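Local coordinates for protein acetyl xylan esterase (PDB 6AGQ) that probably removes acetyl groups from acetylated xylan, as a cold-active esterase of the alpha/beta hydrolase clan, at residues N231-R234 with E239-Q242. Numbering follows the deposited sequence.
Sequences NWFR and EHRQ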
ATOM      1  N   ASN A 231      11.098  -1.276 -18.682  1.00 27.88           N
ATOM      2  CA  ASN A 231      11.278  -2.749 -18.569  1.00 25.26           C
ATOM      3  C   ASN A 231      11.961  -3.346 -19.795  1.00 24.83           C
ATOM      4  O   ASN A 231      12.747  -4.200 -19.662  1.00 22.83           O
ATOM      5  CB  ASN A 231       9.961  -3.407 -18.230  1.00 25.79           C
ATOM      6  CG  ASN A 231       9.474  -3.007 -16.857  1.00 30.64           C
ATOM      7  OD1 ASN A 231      10.175  -2.329 -16.136  1.00 38.36           O
ATOM      8  ND2 ASN A 231       8.277  -3.364 -16.517  1.00 28.78           N
ATOM      9  N   TRP A 232      11.755  -2.799 -20.984  1.00 26.79           N
ATOM     10  CA  TRP A 232      12.616  -3.171 -22.132  1.00 27.36           C
ATOM     11  C   TRP A 232      14.102  -3.064 -21.778  1.00 26.95           C
ATOM     12  O   TRP A 232      14.833  -4.037 -21.930  1.00 23.23           O
ATOM     13  CB  TRP A 232      12.318  -2.348 -23.392  1.00 23.68           C
ATOM     14  CG  TRP A 232      12.931  -2.932 -24.597  1.00 25.30           C
ATOM     15  CD1 TRP A 232      12.405  -3.898 -25.355  1.00 26.13           C
ATOM     16  CD2 TRP A 232      14.237  -2.644 -25.156  1.00 24.45           C
ATOM     17  NE1 TRP A 232      13.259  -4.232 -26.351  1.00 25.72           N
ATOM     18  CE2 TRP A 232      14.385  -3.457 -26.269  1.00 24.72           C
ATOM     19  CE3 TRP A 232      15.257  -1.736 -24.839  1.00 24.45           C
ATOM     20  CZ2 TRP A 232      15.546  -3.456 -27.063  1.00 25.70           C
ATOM     21  CZ3 TRP A 232      16.427  -1.729 -25.600  1.00 25.74           C
ATOM     22  CH2 TRP A 232      16.558  -2.597 -26.719  1.00 25.98           C
ATOM     23  N   PHE A 233      14.527  -1.887 -21.300  1.00 26.21           N
ATOM     24  CA  PHE A 233      15.902  -1.716 -20.912  1.00 25.66           C
ATOM     25  C   PHE A 233      16.349  -2.734 -19.919  1.00 23.58           C
ATOM     26  O   PHE A 233      17.359  -3.373 -20.149  1.00 20.91           O
ATOM     27  CB  PHE A 233      16.243  -0.293 -20.445  1.00 25.25           C
ATOM     28  CG  PHE A 233      16.272   0.663 -21.584  1.00 26.00           C
ATOM     29  CD1 PHE A 233      17.297   0.628 -22.466  1.00 26.45           C
ATOM     30  CD2 PHE A 233      15.210   1.504 -21.831  1.00 27.08           C
ATOM     31  CE1 PHE A 233      17.344   1.464 -23.552  1.00 26.31           C
ATOM     32  CE2 PHE A 233      15.237   2.343 -22.927  1.00 29.49           C
ATOM     33  CZ  PHE A 233      16.303   2.299 -23.798  1.00 27.26           C
ATOM     34  N   ARG A 234      15.559  -2.928 -18.876  1.00 24.61           N
ATOM     35  CA  ARG A 234      15.860  -3.892 -17.850  1.00 26.19           C
ATOM     36  C   ARG A 234      16.129  -5.283 -18.390  1.00 30.84           C
ATOM     37  O   ARG A 234      16.982  -5.983 -17.840  1.00 31.52           O
ATOM     38  CB  ARG A 234      14.757  -3.974 -16.800  1.00 26.62           C
ATOM     39  CG  ARG A 234      14.669  -2.799 -15.868  1.00 26.45           C
ATOM     40  CD  ARG A 234      13.451  -2.903 -14.967  1.00 28.35           C
ATOM     41  NE  ARG A 234      13.409  -4.119 -14.134  1.00 28.29           N
ATOM     42  CZ  ARG A 234      13.942  -4.230 -12.913  1.00 29.97           C
ATOM     43  NH1 ARG A 234      14.557  -3.205 -12.363  1.00 31.08           N
ATOM     44  NH2 ARG A 234      13.821  -5.354 -12.213  1.00 32.33           N
ATOM     45  N   GLU A 239      22.687  -1.473 -19.703  1.00 35.95           N
ATOM     46  CA  GLU A 239      23.630  -0.367 -19.810  1.00 39.59           C
ATOM     47  C   GLU A 239      23.239   0.644 -20.875  1.00 36.92           C
ATOM     48  O   GLU A 239      24.062   1.499 -21.236  1.00 35.88           O
ATOM     49  CB  GLU A 239      25.031  -0.889 -20.123  1.00 45.45           C
ATOM     50  CG  GLU A 239      25.655  -1.783 -19.059  1.00 55.49           C
ATOM     51  CD  GLU A 239      27.159  -1.973 -19.294  1.00 59.77           C
ATOM     52  OE1 GLU A 239      27.962  -1.048 -18.977  1.00 72.51           O
ATOM     53  OE2 GLU A 239      27.529  -3.029 -19.831  1.00 55.36           O
ATOM     54  N   HIS A 240      22.008   0.559 -21.393  1.00 37.64           N
ATOM     55  CA  HIS A 240      21.478   1.579 -22.310  1.00 35.82           C
ATOM     56  C   HIS A 240      22.394   1.825 -23.537  1.00 35.26           C
ATOM     57  O   HIS A 240      22.563   2.943 -23.980  1.00 40.86           O
ATOM     58  CB  HIS A 240      21.224   2.881 -21.568  1.00 33.56           C
ATOM     59  CG  HIS A 240      20.033   2.853 -20.678  1.00 37.38           C
ATOM     60  ND1 HIS A 240      19.217   3.947 -20.518  1.00 40.50           N
ATOM     61  CD2 HIS A 240      19.496   1.871 -19.905  1.00 39.79           C
ATOM     62  CE1 HIS A 240      18.230   3.645 -19.685  1.00 41.07           C
ATOM     63  NE2 HIS A 240      18.385   2.397 -19.289  1.00 34.86           N
ATOM     64  N   ARG A 241      22.994   0.769 -24.058  1.00 37.55           N
ATOM     65  CA  ARG A 241      23.830   0.867 -25.233  1.00 38.79           C
ATOM     66  C   ARG A 241      23.030   1.020 -26.506  1.00 40.79           C
ATOM     67  O   ARG A 241      23.597   1.398 -27.522  1.00 43.44           O
ATOM     68  CB  ARG A 241      24.672  -0.387 -25.379  1.00 43.08           C
ATOM     69  CG  ARG A 241      25.586  -0.627 -24.193  1.00 51.33           C
ATOM     70  CD  ARG A 241      26.522  -1.789 -24.458  1.00 56.93           C
ATOM     71  NE  ARG A 241      27.437  -1.982 -23.335  1.00 61.51           N
ATOM     72  CZ  ARG A 241      28.368  -2.928 -23.271  1.00 63.42           C
ATOM     73  NH1 ARG A 241      28.533  -3.792 -24.273  1.00 68.41           N
ATOM     74  NH2 ARG A 241      29.141  -3.015 -22.190  1.00 67.84           N
ATOM     75  N   GLN A 242      21.739   0.699 -26.483  1.00 36.31           N
ATOM     76  CA  GLN A 242      20.894   0.903 -27.643  1.00 34.94           C
ATOM     77  C   GLN A 242      19.872   1.995 -27.393  1.00 31.70           C
ATOM     78  O   GLN A 242      18.895   2.090 -28.140  1.00 28.55           O
ATOM     79  CB  GLN A 242      20.211  -0.383 -28.066  1.00 35.90           C
ATOM     80  CG  GLN A 242      21.111  -1.611 -28.167  1.00 39.77           C
ATOM     81  CD  GLN A 242      20.334  -2.858 -28.461  1.00 39.53           C
ATOM     82  OE1 GLN A 242      19.678  -2.955 -29.484  1.00 43.51           O
ATOM     83  NE2 GLN A 242      20.390  -3.813 -27.563  1.00 44.78           N
TER
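The rings of Phe233 and His240 form a face-to-face stack: their centroids lie 4.1 Å apart and their planes meet at 27°, so the faces overlap without being strictly parallel. The overlap is offset, since Phe233 CD1 sits 3.6 Å from His240 CD2, over the rim of the imidazole, while His240 NE2 approaches Phe233 CG at 3.6 Å. On helix 226-236, Phe233 CB points toward the loop, and chi1 of -72°, with CG anti to the carbonyl carbon, brings the ring alongside the imidazole. The opposite phenyl face receives the indole edge, with Trp232 CE3 3.9 Å above its centre. A looser contact joins Trp232 CH2 to Gln242 NE2 at 4.1 Å; here the amide and indole planes are 71° apart. Gln242 occupies the N-cap position of helix 243-251, where Asp237 accepts from two successive backbone N-H groups, Arg241 N to OD1 and Gln242 N to OD2. Across the subunit interface, His240 NE2 is hydrogen-bonded to Asp300 of the second subunit, and the imidazole also stacks on His299 of that chain. No hydrogen bond links the two segments, so stacking and van der Waals contact join them, while the polar edge of His240 serves the oligomer contact.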